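Sterol regulatory element-binding protein cleavage-activating protein (Schizosaccharomyces pombe, PDB 4YHC) acts as the escort protein required for processing of sre1 at low sterol and oxygen levels, this chain being its WD40 domain. Local coordinates at residues 181-186 and 232-237; 270-275 and 285-290; 274-279 and 329-334; 279-284 and 315-320; 311-316 and 337-342. The protein carries 9 engineered substitutions. One frame throughout, in Å; residues are numbered along the deposited sequence.

How the interactions relate
Interactions 2 to 5 are worked out on one mixed sheet: interaction 2 is the hairpin of strands 269-278 and 281-292, interaction 4 adds strand 311-317, and interactions 3 and 5 fold the following loops back against it. Interactions 3 and 4 have centres about 10 Å apart and share a charge network, in which Arg283 NH1 reaches Asp331 OD2 at 2.7 Å. Interaction 1 belongs to the two preceding sheets, its centre about 12 Å from that of interaction 4; a probable hydrogen bond of 2.8 Å from Asn316 ND2 to Ala233 O joins them. A bound citrate, probably from crystallisation, lies about 4 Å from the side chain of Thr185 in interaction 1.

Interaction 1: residues 181-186 and 232-237; sequences IVSPTA and MADILF
An ST turn built on Ser183, just past strand 175-182, meets the carboxylate of Asp234 at a G1 beta bulge where strand 235-239 begins, and so joins two successive sheets of the WD40 domain. Ser183 OG accepts from the backbone N of Thr185 at 2.9 Å and from the N of Ala186 at 3.1 Å. The same hydroxyl lies 3.0 Å from Asp234 OD2, a weak hydrogen bond whose proton has another acceptor within reach. One water also bridges the turn and the acid, giving a proton to Asp234 OD2 at 2.7 Å and bonding to Thr185 OG1 at 2.7 Å. Beside this polar group Ile181 crosses Asp234 at about a right angle, Ile181 CG2 being 4.0 Å from Asp234 OD1. Chi1 of -50° sets Ile181 CG1 beside the backbone N; CD1, beyond it, lies 4.4 Å from Leu236 CD1. Pro184 CG lies 3.6 Å from Met232 O. Arg188 NH1 makes a salt bridge to Asp234 OD2. One carboxylate oxygen thus collects a guanidinium, a water and, weakly, a hydroxyl, which would be expected to keep this buried acid ionised.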
# COMPACT_ATOMS: atom_id res chain seq x y z
N ILE A 181 -4.88 11.19 -1.21
CA ILE A 181 -5.17 11.31 0.19
C ILE A 181 -6.66 11.67 0.41
O ILE A 181 -7.07 12.81 0.17
CB ILE A 181 -4.30 12.44 0.71
CG1 ILE A 181 -2.85 12.15 0.24
CG2 ILE A 181 -4.45 12.61 2.20
CD1 ILE A 181 -1.77 12.70 1.08
N VAL A 182 -7.42 10.69 0.85
CA VAL A 182 -8.86 10.80 1.14
C VAL A 182 -8.87 11.12 2.60
O VAL A 182 -8.72 10.26 3.42
CB VAL A 182 -9.56 9.47 0.83
CG1 VAL A 182 -11.07 9.51 1.18
CG2 VAL A 182 -9.38 9.15 -0.61
N SER A 183 -8.91 12.38 2.95
CA SER A 183 -8.68 12.74 4.33
C SER A 183 -10.02 13.09 4.99
O SER A 183 -10.98 13.22 4.28
CB SER A 183 -7.72 13.92 4.39
OG SER A 183 -8.39 15.16 4.62
N PRO A 184 -10.07 13.31 6.32
CA PRO A 184 -11.35 13.77 6.90
C PRO A 184 -11.77 15.19 6.47
O PRO A 184 -12.94 15.54 6.53
CB PRO A 184 -11.09 13.68 8.40
CG PRO A 184 -10.02 12.65 8.54
CD PRO A 184 -9.10 13.01 7.39
N THR A 185 -10.84 15.97 5.94
CA THR A 185 -11.10 17.36 5.59
C THR A 185 -11.37 17.47 4.10
O THR A 185 -12.23 18.23 3.68
CB THR A 185 -9.95 18.25 6.10
OG1 THR A 185 -9.97 18.25 7.54
CG2 THR A 185 -10.07 19.69 5.60
N ALA A 186 -10.65 16.71 3.28
CA ALA A 186 -10.76 16.86 1.82
C ALA A 186 -10.21 15.67 1.06
O ALA A 186 -9.43 14.86 1.61
CB ALA A 186 -10.05 18.11 1.38
N MET A 232 -5.88 9.19 6.69
CA MET A 232 -6.78 9.53 7.82
C MET A 232 -6.20 10.56 8.80
O MET A 232 -6.96 11.12 9.59
CB MET A 232 -7.18 8.28 8.64
CG MET A 232 -6.04 7.38 9.03
SD MET A 232 -6.57 5.91 10.01
CE MET A 232 -8.24 5.67 9.40
N ALA A 233 -4.87 10.73 8.79
CA ALA A 233 -4.17 11.70 9.64
C ALA A 233 -4.00 13.02 8.89
O ALA A 233 -3.56 13.99 9.47
CB ALA A 233 -2.79 11.11 10.06
N ASP A 234 -4.29 13.03 7.59
CA ASP A 234 -4.07 14.16 6.68
C ASP A 234 -2.53 14.57 6.69
O ASP A 234 -2.15 15.72 6.82
CB ASP A 234 -4.97 15.34 7.00
CG ASP A 234 -5.43 16.07 5.77
OD1 ASP A 234 -4.96 15.77 4.66
OD2 ASP A 234 -6.36 16.90 5.91
N ILE A 235 -1.70 13.57 6.50
CA ILE A 235 -0.27 13.75 6.55
C ILE A 235 0.34 13.24 5.26
O ILE A 235 -0.07 12.18 4.78
CB ILE A 235 0.34 12.92 7.67
CG1 ILE A 235 0.05 13.64 8.99
CG2 ILE A 235 1.86 12.84 7.53
CD1 ILE A 235 0.36 12.79 10.17
N LEU A 236 1.31 13.99 4.76
CA LEU A 236 2.17 13.57 3.68
C LEU A 236 3.61 13.52 4.12
O LEU A 236 4.09 14.48 4.82
CB LEU A 236 2.05 14.58 2.55
CG LEU A 236 2.85 14.25 1.30
CD1 LEU A 236 2.11 14.50 0.03
CD2 LEU A 236 4.15 15.06 1.24
N PHE A 237 4.31 12.44 3.74
CA PHE A 237 5.73 12.26 4.06
C PHE A 237 6.48 12.57 2.73
O PHE A 237 6.14 12.01 1.68
CB PHE A 237 6.07 10.86 4.54
CG PHE A 237 5.52 10.52 5.89
CD1 PHE A 237 4.21 10.12 6.05
CD2 PHE A 237 6.32 10.58 7.01
CE1 PHE A 237 3.71 9.84 7.30
CE2 PHE A 237 5.83 10.31 8.22
CZ PHE A 237 4.54 9.90 8.37
O HOH W 1 -7.99 16.53 8.01

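Interaction 2: residues 270-275 and 285-290; sequences VGVSNS and SSISFC
With chi1 of 77° in Ser273 and 66° in Ser286, each OG stands between its own backbone N and carbonyl carbon, and the two hydroxyls meet across the hairpin of strands 269-278 and 281-292 at 2.7 Å; either could be the donor. Next to them, Asn274 turns its CG beside the backbone N, and ND2 reaches Ser285 OG at 3.1 Å, the hydroxyl lying in the plane of the amide. Arg276 NH1 bonds to that same hydroxyl, so Ser285 OG takes protons from two side chains. The backbones run antiparallel. Gly271 and Ser288 form a hydrogen-bonded pair, with Gly271 N to Ser288 O and Ser288 N to Gly271 O both 2.8 Å. Nearer the turn, Ser285 N closes on Ser273 O at 2.9 Å. The other face of the hairpin is hydrocarbon. Ile287 CG2 touches two valines, 4.0 Å from Val270 CG1 and 4.0 Å from Val272 CG1, and lies alongside each with the side chains pointing the same way. Val270 sends its second branch, CG2, obliquely to the ring of Phe289, 3.8 Å from CD1; that ring also meets Phe258 edge-to-face. Ser288 OG, on the serine face, bonds to Gly361 O. The hairpin is therefore two-sided in its chemistry: hydroxyls that satisfy one another and nearby polar groups on one face, and branched aliphatic and aromatic groups packed into the domain on the other.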
# COMPACT_ATOMS: atom_id res chain seq x y z
N VAL A 270 5.35 3.96 4.50
CA VAL A 270 5.20 4.20 5.93
C VAL A 270 4.11 3.35 6.48
O VAL A 270 3.09 3.22 5.86
CB VAL A 270 4.85 5.66 6.23
CG1 VAL A 270 4.72 5.96 7.76
CG2 VAL A 270 5.84 6.57 5.56
N GLY A 271 4.28 2.80 7.65
CA GLY A 271 3.08 2.28 8.37
C GLY A 271 3.08 2.83 9.78
O GLY A 271 4.16 3.11 10.33
N VAL A 272 1.90 3.04 10.36
CA VAL A 272 1.75 3.44 11.75
C VAL A 272 0.79 2.48 12.51
O VAL A 272 -0.13 1.85 11.92
CB VAL A 272 1.29 4.91 11.88
CG1 VAL A 272 2.28 5.89 11.24
CG2 VAL A 272 -0.07 5.09 11.24
N SER A 273 1.03 2.32 13.81
CA SER A 273 0.33 1.35 14.60
C SER A 273 -0.67 1.92 15.58
O SER A 273 -0.51 3.03 16.07
CB SER A 273 1.30 0.41 15.30
OG SER A 273 1.91 1.04 16.42
N ASN A 274 -1.76 1.18 15.80
CA ASN A 274 -2.73 1.53 16.83
C ASN A 274 -3.27 2.93 16.69
O ASN A 274 -3.27 3.64 17.66
CB ASN A 274 -2.12 1.33 18.21
CG ASN A 274 -1.89 -0.14 18.51
OD1 ASN A 274 -2.58 -1.00 17.95
ND2 ASN A 274 -0.89 -0.43 19.32
N SER A 275 -3.65 3.31 15.47
CA SER A 275 -4.08 4.65 15.16
C SER A 275 -5.39 4.90 16.02
O SER A 275 -6.23 4.01 16.15
CB SER A 275 -4.40 4.73 13.69
OG SER A 275 -3.17 4.84 13.00
N SER A 285 0.93 4.39 18.24
CA SER A 285 1.86 3.83 19.18
C SER A 285 3.29 3.77 18.59
O SER A 285 4.24 3.66 19.37
CB SER A 285 1.49 2.40 19.56
OG SER A 285 0.24 2.34 20.23
N SER A 286 3.41 3.82 17.27
CA SER A 286 4.74 3.64 16.56
C SER A 286 4.66 4.06 15.12
O SER A 286 3.54 4.16 14.58
CB SER A 286 5.30 2.23 16.61
OG SER A 286 4.53 1.26 15.93
N ILE A 287 5.82 4.37 14.53
CA ILE A 287 5.88 4.71 13.11
C ILE A 287 6.99 3.85 12.54
O ILE A 287 8.08 3.76 13.16
CB ILE A 287 6.27 6.17 12.91
CG1 ILE A 287 5.42 7.08 13.77
CG2 ILE A 287 6.18 6.57 11.42
CD1 ILE A 287 5.84 8.55 13.71
N SER A 288 6.79 3.32 11.34
CA SER A 288 7.79 2.48 10.65
C SER A 288 7.92 2.98 9.25
O SER A 288 6.89 3.28 8.55
CB SER A 288 7.37 1.05 10.55
OG SER A 288 7.20 0.41 11.78
N PHE A 289 9.18 3.06 8.80
CA PHE A 289 9.52 3.44 7.41
C PHE A 289 10.18 2.24 6.76
O PHE A 289 10.96 1.53 7.44
CB PHE A 289 10.53 4.59 7.30
CG PHE A 289 10.13 5.86 7.91
CD1 PHE A 289 8.80 6.31 7.85
CD2 PHE A 289 11.04 6.67 8.50
CE1 PHE A 289 8.42 7.52 8.41
CE2 PHE A 289 10.66 7.89 9.05
CZ PHE A 289 9.32 8.29 9.05
N CYS A 290 9.93 2.06 5.48
CA CYS A 290 10.60 1.08 4.65
C CYS A 290 11.12 1.82 3.45
O CYS A 290 10.42 2.60 2.84
CB CYS A 290 9.62 -0.01 4.16
SG CYS A 290 10.41 -1.25 3.09

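Interaction 3: residues 274-279 and 329-334; sequences NSRFVN and DPDNSL
Val278, Arg276 and Asp331 carry this contact, in which a type I beta turn from Asp329 to Asn332, in the loop between strands 311-317 and 335-337, docks on the C-terminal end of strand 269-278 in the mixed sheet of this WD40 domain. Arg276 and Asp331 reach toward each other tip to tip. The arginine chain bends at chi2 (-83°) and then offers its guanidinium side-on: NE donates to Asp331 OD2 at 3.0 Å, nearly straight and on the syn side, and NH2 makes a weaker, more bent bond to OD1 at 2.8 Å. The fit is not flat, for the guanidinium and carboxylate planes stand 53° apart. Arg276 NH1 bonds to Asn274 O at 2.9 Å in the carbonyl plane, which helps fix the rotation of the group. Arg283 NH1 makes salt bridges to Asp331 OD2 and to Asp329 OD1, so the acids of the turn are shared between two arginines. Asp329 OD1 also closes an Asx turn by accepting from Asp331 N at 2.8 Å. Val278 supplies the apolar half: CG2 meets Pro330 CG tip to tip at 3.8 Å, and the Val278 side chain crosses Asp329 at about a right angle, its CG1 3.9 Å from Asp329 CG. At the edge of the guanidinium, near its plane, Leu334 CD1 rests 3.8 Å from Arg276 NH2.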
# COMPACT_ATOMS: atom_id res chain seq x y z
N ASN A 274 -1.76 1.18 15.80
CA ASN A 274 -2.73 1.53 16.83
C ASN A 274 -3.27 2.93 16.69
O ASN A 274 -3.27 3.64 17.66
CB ASN A 274 -2.12 1.33 18.21
CG ASN A 274 -1.89 -0.14 18.51
OD1 ASN A 274 -2.58 -1.00 17.95
ND2 ASN A 274 -0.89 -0.43 19.32
N SER A 275 -3.65 3.31 15.47
CA SER A 275 -4.08 4.65 15.16
C SER A 275 -5.39 4.90 16.02
O SER A 275 -6.23 4.01 16.15
CB SER A 275 -4.40 4.73 13.69
OG SER A 275 -3.17 4.84 13.00
N ARG A 276 -5.48 6.01 16.72
CA ARG A 276 -6.77 6.40 17.36
C ARG A 276 -6.80 7.91 17.38
O ARG A 276 -5.73 8.58 17.26
CB ARG A 276 -6.94 5.77 18.74
CG ARG A 276 -5.96 6.24 19.82
CD ARG A 276 -4.64 5.53 19.76
NE ARG A 276 -3.90 5.58 21.03
CZ ARG A 276 -2.71 5.05 21.20
NH1 ARG A 276 -2.11 4.42 20.17
NH2 ARG A 276 -2.11 5.12 22.39
N PHE A 277 -8.01 8.49 17.45
CA PHE A 277 -8.15 9.92 17.38
C PHE A 277 -8.84 10.31 18.67
O PHE A 277 -9.94 9.76 18.98
CB PHE A 277 -8.92 10.25 16.17
CG PHE A 277 -9.06 11.70 15.91
CD1 PHE A 277 -10.14 12.41 16.41
CD2 PHE A 277 -8.18 12.35 15.10
CE1 PHE A 277 -10.26 13.76 16.16
CE2 PHE A 277 -8.29 13.68 14.87
CZ PHE A 277 -9.38 14.38 15.37
N VAL A 278 -8.17 11.14 19.46
CA VAL A 278 -8.64 11.46 20.80
C VAL A 278 -8.43 12.97 21.01
O VAL A 278 -7.29 13.53 20.84
CB VAL A 278 -7.92 10.72 21.92
CG1 VAL A 278 -8.51 11.17 23.28
CG2 VAL A 278 -8.01 9.20 21.84
N ASN A 279 -9.55 13.63 21.29
CA ASN A 279 -9.56 15.07 21.50
C ASN A 279 -8.75 15.83 20.51
O ASN A 279 -7.87 16.63 20.89
CB ASN A 279 -9.02 15.37 22.91
CG ASN A 279 -9.15 16.83 23.31
OD1 ASN A 279 -9.90 17.62 22.71
ND2 ASN A 279 -8.39 17.21 24.35
N ASP A 329 -10.49 10.02 27.75
CA ASP A 329 -9.17 9.79 27.18
C ASP A 329 -8.70 8.38 27.51
O ASP A 329 -8.17 8.14 28.60
CB ASP A 329 -8.15 10.80 27.63
CG ASP A 329 -6.84 10.70 26.82
OD1 ASP A 329 -6.48 9.58 26.39
OD2 ASP A 329 -6.20 11.72 26.64
N PRO A 330 -8.89 7.46 26.55
CA PRO A 330 -8.44 6.08 26.73
C PRO A 330 -6.92 5.88 26.96
O PRO A 330 -6.55 4.80 27.33
CB PRO A 330 -8.84 5.42 25.41
CG PRO A 330 -8.77 6.52 24.41
CD PRO A 330 -9.27 7.74 25.16
N ASP A 331 -6.07 6.88 26.74
CA ASP A 331 -4.60 6.75 26.90
C ASP A 331 -4.05 7.44 28.17
O ASP A 331 -2.86 7.82 28.25
CB ASP A 331 -3.89 7.34 25.66
CG ASP A 331 -4.26 6.60 24.34
OD1 ASP A 331 -4.10 5.36 24.30
OD2 ASP A 331 -4.67 7.28 23.38
N ASN A 332 -4.90 7.61 29.16
CA ASN A 332 -4.50 8.24 30.43
C ASN A 332 -3.25 7.58 31.03
O ASN A 332 -2.19 8.21 31.10
CB ASN A 332 -5.67 8.29 31.43
CG ASN A 332 -6.44 6.98 31.51
OD1 ASN A 332 -6.01 6.02 32.16
ND2 ASN A 332 -7.59 6.93 30.85
N SER A 333 -3.35 6.29 31.38
CA SER A 333 -2.20 5.52 31.89
C SER A 333 -0.95 5.45 31.00
O SER A 333 -0.01 4.69 31.33
CB SER A 333 -2.64 4.10 32.19
OG SER A 333 -3.79 4.15 33.01
N LEU A 334 -0.91 6.26 29.93
CA LEU A 334 0.22 6.28 28.98
C LEU A 334 0.95 7.62 28.82
O LEU A 334 0.36 8.70 28.89
CB LEU A 334 -0.24 5.86 27.57
CG LEU A 334 -0.68 4.44 27.31
CD1 LEU A 334 -0.68 4.19 25.80
CD2 LEU A 334 0.23 3.46 28.03

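Interaction 4: residues 279-284 and 315-320; sequences NGQFRV and LNKWDQ
Gly280 O takes a backbone bond from Trp318 N at 2.8 Å, and a longer one from a water at 3.3 Å that also accepts from Asp319 N. A CA-H...O contact from Lys317 CA, 3.2 Å away, completes the grip on this oxygen. The two strands run antiparallel from here, and Phe282 N bonds to Asn316 O at 2.9 Å. Phe282 O then accepts from Leu315 N at 2.9 Å, with Leu315 and Asn316 both facing Phe282 in a classic beta bulge. Leu315, a bulge residue, crosses Val284 at about a right angle, its CG 3.9 Å from Val284 CG2. On the face away from Phe282 and Asn316, Gln281 and Lys317 lie side by side, Gln281 CG 4.1 Å from Lys317 CD, before the lysine bends at chi3 (-83°) and leads CE away. The glutamine amide is held by its neighbour two along: Arg283 NE and NH2 both donate to Gln281 OE1, the NE bond being 2.8 Å. Strand 281-292 here lies between strands 269-278 and 311-317, while Asn316 ND2 bonds to Ala233 O and Trp318 makes a cation-pi contact with Lys250, both in loops of the preceding sheet, strands 226-230 to 253-259.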
# COMPACT_ATOMS: atom_id res chain seq x y z
N ASN A 279 -9.55 13.63 21.29
CA ASN A 279 -9.56 15.07 21.50
C ASN A 279 -8.75 15.83 20.51
O ASN A 279 -7.87 16.63 20.89
CB ASN A 279 -9.02 15.37 22.91
CG ASN A 279 -9.15 16.83 23.31
OD1 ASN A 279 -9.90 17.62 22.71
ND2 ASN A 279 -8.39 17.21 24.35
N GLY A 280 -9.04 15.61 19.23
CA GLY A 280 -8.40 16.41 18.18
C GLY A 280 -7.00 15.94 17.79
O GLY A 280 -6.42 16.46 16.88
N GLN A 281 -6.55 14.87 18.40
CA GLN A 281 -5.19 14.32 18.21
C GLN A 281 -5.20 12.99 17.50
O GLN A 281 -5.81 12.03 17.99
CB GLN A 281 -4.54 14.02 19.58
CG GLN A 281 -4.35 15.26 20.41
CD GLN A 281 -3.72 15.00 21.74
OE1 GLN A 281 -3.57 13.86 22.20
NE2 GLN A 281 -3.39 16.07 22.40
N PHE A 282 -4.49 12.91 16.38
CA PHE A 282 -4.25 11.63 15.76
C PHE A 282 -3.08 10.96 16.45
O PHE A 282 -1.89 11.41 16.35
CB PHE A 282 -4.07 11.79 14.28
CG PHE A 282 -4.10 10.48 13.53
CD1 PHE A 282 -3.02 9.66 13.52
CD2 PHE A 282 -5.22 10.12 12.81
CE1 PHE A 282 -3.06 8.43 12.88
CE2 PHE A 282 -5.30 8.88 12.15
CZ PHE A 282 -4.21 8.04 12.23
N ARG A 283 -3.36 9.90 17.17
CA ARG A 283 -2.34 9.24 17.99
C ARG A 283 -1.99 7.87 17.43
O ARG A 283 -2.87 7.21 16.87
CB ARG A 283 -2.76 9.09 19.42
CG ARG A 283 -3.15 10.37 20.16
CD ARG A 283 -3.66 9.98 21.54
NE ARG A 283 -4.03 11.15 22.34
CZ ARG A 283 -4.73 11.08 23.50
NH1 ARG A 283 -5.03 9.91 24.04
NH2 ARG A 283 -5.00 12.18 24.17
N VAL A 284 -0.70 7.53 17.50
CA VAL A 284 -0.18 6.22 17.13
C VAL A 284 0.78 5.71 18.15
O VAL A 284 1.39 6.49 18.90
CB VAL A 284 0.53 6.26 15.72
CG1 VAL A 284 -0.43 6.80 14.70
CG2 VAL A 284 1.83 7.08 15.77
N LEU A 315 0.83 12.28 16.05
CA LEU A 315 1.24 12.55 14.69
C LEU A 315 0.66 13.78 14.12
O LEU A 315 1.26 14.38 13.27
CB LEU A 315 0.80 11.45 13.71
CG LEU A 315 1.60 10.21 13.43
CD1 LEU A 315 1.00 9.53 12.16
CD2 LEU A 315 3.09 10.52 13.33
N ASN A 316 -0.56 14.15 14.47
CA ASN A 316 -1.12 15.33 13.91
C ASN A 316 -2.30 15.80 14.79
O ASN A 316 -2.72 15.06 15.67
CB ASN A 316 -1.56 15.12 12.45
CG ASN A 316 -1.78 16.40 11.71
OD1 ASN A 316 -1.45 17.50 12.21
ND2 ASN A 316 -2.34 16.30 10.49
N LYS A 317 -2.74 17.03 14.60
CA LYS A 317 -3.84 17.55 15.41
C LYS A 317 -4.76 18.27 14.48
O LYS A 317 -4.29 18.92 13.56
CB LYS A 317 -3.37 18.50 16.54
CG LYS A 317 -2.45 17.86 17.55
CD LYS A 317 -2.43 18.53 18.90
CE LYS A 317 -1.50 19.72 18.93
NZ LYS A 317 -1.77 20.62 20.11
N TRP A 318 -6.06 18.20 14.77
CA TRP A 318 -7.06 18.89 14.03
C TRP A 318 -6.79 20.42 14.00
O TRP A 318 -6.88 21.07 12.94
CB TRP A 318 -8.43 18.60 14.68
CG TRP A 318 -9.58 18.94 13.81
CD1 TRP A 318 -10.30 20.12 13.81
CD2 TRP A 318 -10.13 18.14 12.76
NE1 TRP A 318 -11.26 20.06 12.88
CE2 TRP A 318 -11.18 18.89 12.19
CE3 TRP A 318 -9.83 16.88 12.23
CZ2 TRP A 318 -11.93 18.42 11.10
CZ3 TRP A 318 -10.58 16.40 11.19
CH2 TRP A 318 -11.62 17.16 10.63
N ASP A 319 -6.42 20.92 15.18
CA ASP A 319 -6.16 22.31 15.49
C ASP A 319 -4.84 22.29 16.20
O ASP A 319 -4.66 21.52 17.15
CB ASP A 319 -7.19 22.84 16.54
CG ASP A 319 -8.58 22.99 15.97
OD1 ASP A 319 -8.75 23.70 14.95
OD2 ASP A 319 -9.51 22.38 16.55
N GLN A 320 -3.95 23.17 15.77
CA GLN A 320 -2.57 23.19 16.28
C GLN A 320 -2.52 24.23 17.39
O GLN A 320 -1.70 25.12 17.40
CB GLN A 320 -1.56 23.49 15.14
CG GLN A 320 -1.56 22.46 13.98
CD GLN A 320 -0.81 21.15 14.26
OE1 GLN A 320 -0.21 20.94 15.31
NE2 GLN A 320 -0.84 20.24 13.30
O HOH W 2 -6.70 19.54 17.90

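Interaction 5: residues 311-316 and 337-342; sequences SYIILN and LTFDEL
Ile313 splits its two branches between Phe339 and Leu342: with chi1 at -62°, CG1 lies beside the backbone N and CG2 beside the carbonyl carbon. Along the first branch Ile313 and Leu342 reach toward each other tip to tip, and CD1 comes within 3.3 Å of Leu342 CD2, tighter than ordinary van der Waals contact. The second branch approaches the ring of Phe339 obliquely, CG2 standing 3.8 Å from CE1. That ring reaches farther along the strand, its CZ only 3.3 Å from Ile314 O, while Leu315 CA lies at its edge, 4.4 Å from CZ. At the other end of the contact Leu337 lays its CD1 3.4 Å from Ser311 OG, an apolar methyl against a hydroxyl. One backbone bond crosses the two segments: Leu337 N donates to Tyr312 O at 2.9 Å. This is plain packing, in which the loop after the short parallel strand 335-337 folds over strand 311-317. Tyr312 also makes a backbone bond with Ala335 of that short strand. On its other side strand 311-317 pairs with strand 281-292, through Ile313 and Val284 among others, while the loop leads on to strand 344-349 and Phe339 stacks on His256 of strand 253-259.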
# COMPACT_ATOMS: atom_id res chain seq x y z
N SER A 311 3.50 4.04 25.73
CA SER A 311 3.35 5.43 25.33
C SER A 311 2.77 5.55 23.92
O SER A 311 2.47 4.55 23.28
CB SER A 311 4.70 6.13 25.39
OG SER A 311 5.67 5.37 24.70
N TYR A 312 2.64 6.79 23.46
CA TYR A 312 2.15 7.05 22.11
C TYR A 312 2.72 8.32 21.60
O TYR A 312 3.29 9.09 22.34
CB TYR A 312 0.61 7.17 22.13
CG TYR A 312 0.07 8.29 22.96
CD1 TYR A 312 -0.13 9.54 22.43
CD2 TYR A 312 -0.27 8.07 24.30
CE1 TYR A 312 -0.63 10.58 23.20
CE2 TYR A 312 -0.81 9.09 25.08
CZ TYR A 312 -0.97 10.33 24.54
OH TYR A 312 -1.47 11.32 25.31
N ILE A 313 2.48 8.58 20.34
CA ILE A 313 2.98 9.73 19.65
C ILE A 313 1.82 10.40 19.08
O ILE A 313 0.95 9.71 18.45
CB ILE A 313 3.85 9.16 18.50
CG1 ILE A 313 5.00 8.35 19.07
CG2 ILE A 313 4.33 10.18 17.52
CD1 ILE A 313 5.57 7.34 18.07
N ILE A 314 1.79 11.72 19.16
CA ILE A 314 0.81 12.50 18.49
C ILE A 314 1.37 12.89 17.14
O ILE A 314 2.26 13.73 17.10
CB ILE A 314 0.46 13.78 19.30
CG1 ILE A 314 -0.24 13.42 20.59
CG2 ILE A 314 -0.36 14.75 18.47
CD1 ILE A 314 -0.22 14.56 21.61
N LEU A 315 0.83 12.28 16.05
CA LEU A 315 1.24 12.55 14.69
C LEU A 315 0.66 13.78 14.12
O LEU A 315 1.26 14.38 13.27
CB LEU A 315 0.80 11.45 13.71
CG LEU A 315 1.60 10.21 13.43
CD1 LEU A 315 1.00 9.53 12.16
CD2 LEU A 315 3.09 10.52 13.33
N ASN A 316 -0.56 14.15 14.47
CA ASN A 316 -1.12 15.33 13.91
C ASN A 316 -2.30 15.80 14.79
O ASN A 316 -2.72 15.06 15.67
CB ASN A 316 -1.56 15.12 12.45
CG ASN A 316 -1.78 16.40 11.71
OD1 ASN A 316 -1.45 17.50 12.21
ND2 ASN A 316 -2.34 16.30 10.49
N LEU A 337 4.85 10.98 23.91
CA LEU A 337 6.27 11.25 23.56
C LEU A 337 6.44 12.38 22.58
O LEU A 337 5.62 12.54 21.68
CB LEU A 337 6.85 10.06 22.90
CG LEU A 337 6.89 8.79 23.71
CD1 LEU A 337 7.33 7.64 22.80
CD2 LEU A 337 7.82 8.92 24.91
N THR A 338 7.51 13.15 22.74
CA THR A 338 7.93 14.09 21.71
C THR A 338 8.63 13.37 20.59
O THR A 338 9.12 12.24 20.77
CB THR A 338 8.92 15.15 22.25
OG1 THR A 338 10.12 14.47 22.66
CG2 THR A 338 8.31 15.88 23.43
N PHE A 339 8.71 14.03 19.45
CA PHE A 339 9.36 13.47 18.29
C PHE A 339 10.80 13.21 18.60
O PHE A 339 11.30 12.12 18.31
CB PHE A 339 9.18 14.35 17.03
CG PHE A 339 7.75 14.37 16.51
CD1 PHE A 339 7.08 13.20 16.21
CD2 PHE A 339 7.08 15.56 16.33
CE1 PHE A 339 5.77 13.20 15.80
CE2 PHE A 339 5.79 15.57 15.89
CZ PHE A 339 5.12 14.39 15.64
N ASP A 340 11.45 14.12 19.31
CA ASP A 340 12.91 13.94 19.58
C ASP A 340 13.27 12.82 20.53
O ASP A 340 14.39 12.32 20.43
CB ASP A 340 13.58 15.23 20.01
CG ASP A 340 13.32 16.36 19.05
OD1 ASP A 340 13.03 16.12 17.85
OD2 ASP A 340 13.40 17.52 19.50
N GLU A 341 12.36 12.39 21.42
CA GLU A 341 12.64 11.26 22.30
C GLU A 341 12.15 9.89 21.81
O GLU A 341 12.03 8.95 22.61
CB GLU A 341 12.11 11.52 23.69
CG GLU A 341 10.62 11.57 23.86
CD GLU A 341 10.22 12.53 24.97
OE1 GLU A 341 11.12 13.09 25.63
OE2 GLU A 341 9.01 12.72 25.20
N LEU A 342 11.87 9.79 20.52
CA LEU A 342 11.53 8.49 19.92
C LEU A 342 12.76 7.61 19.80
O LEU A 342 13.79 8.09 19.39
CB LEU A 342 10.98 8.73 18.51
CG LEU A 342 9.51 9.17 18.56
CD1 LEU A 342 9.09 9.74 17.23
CD2 LEU A 342 8.67 7.98 19.01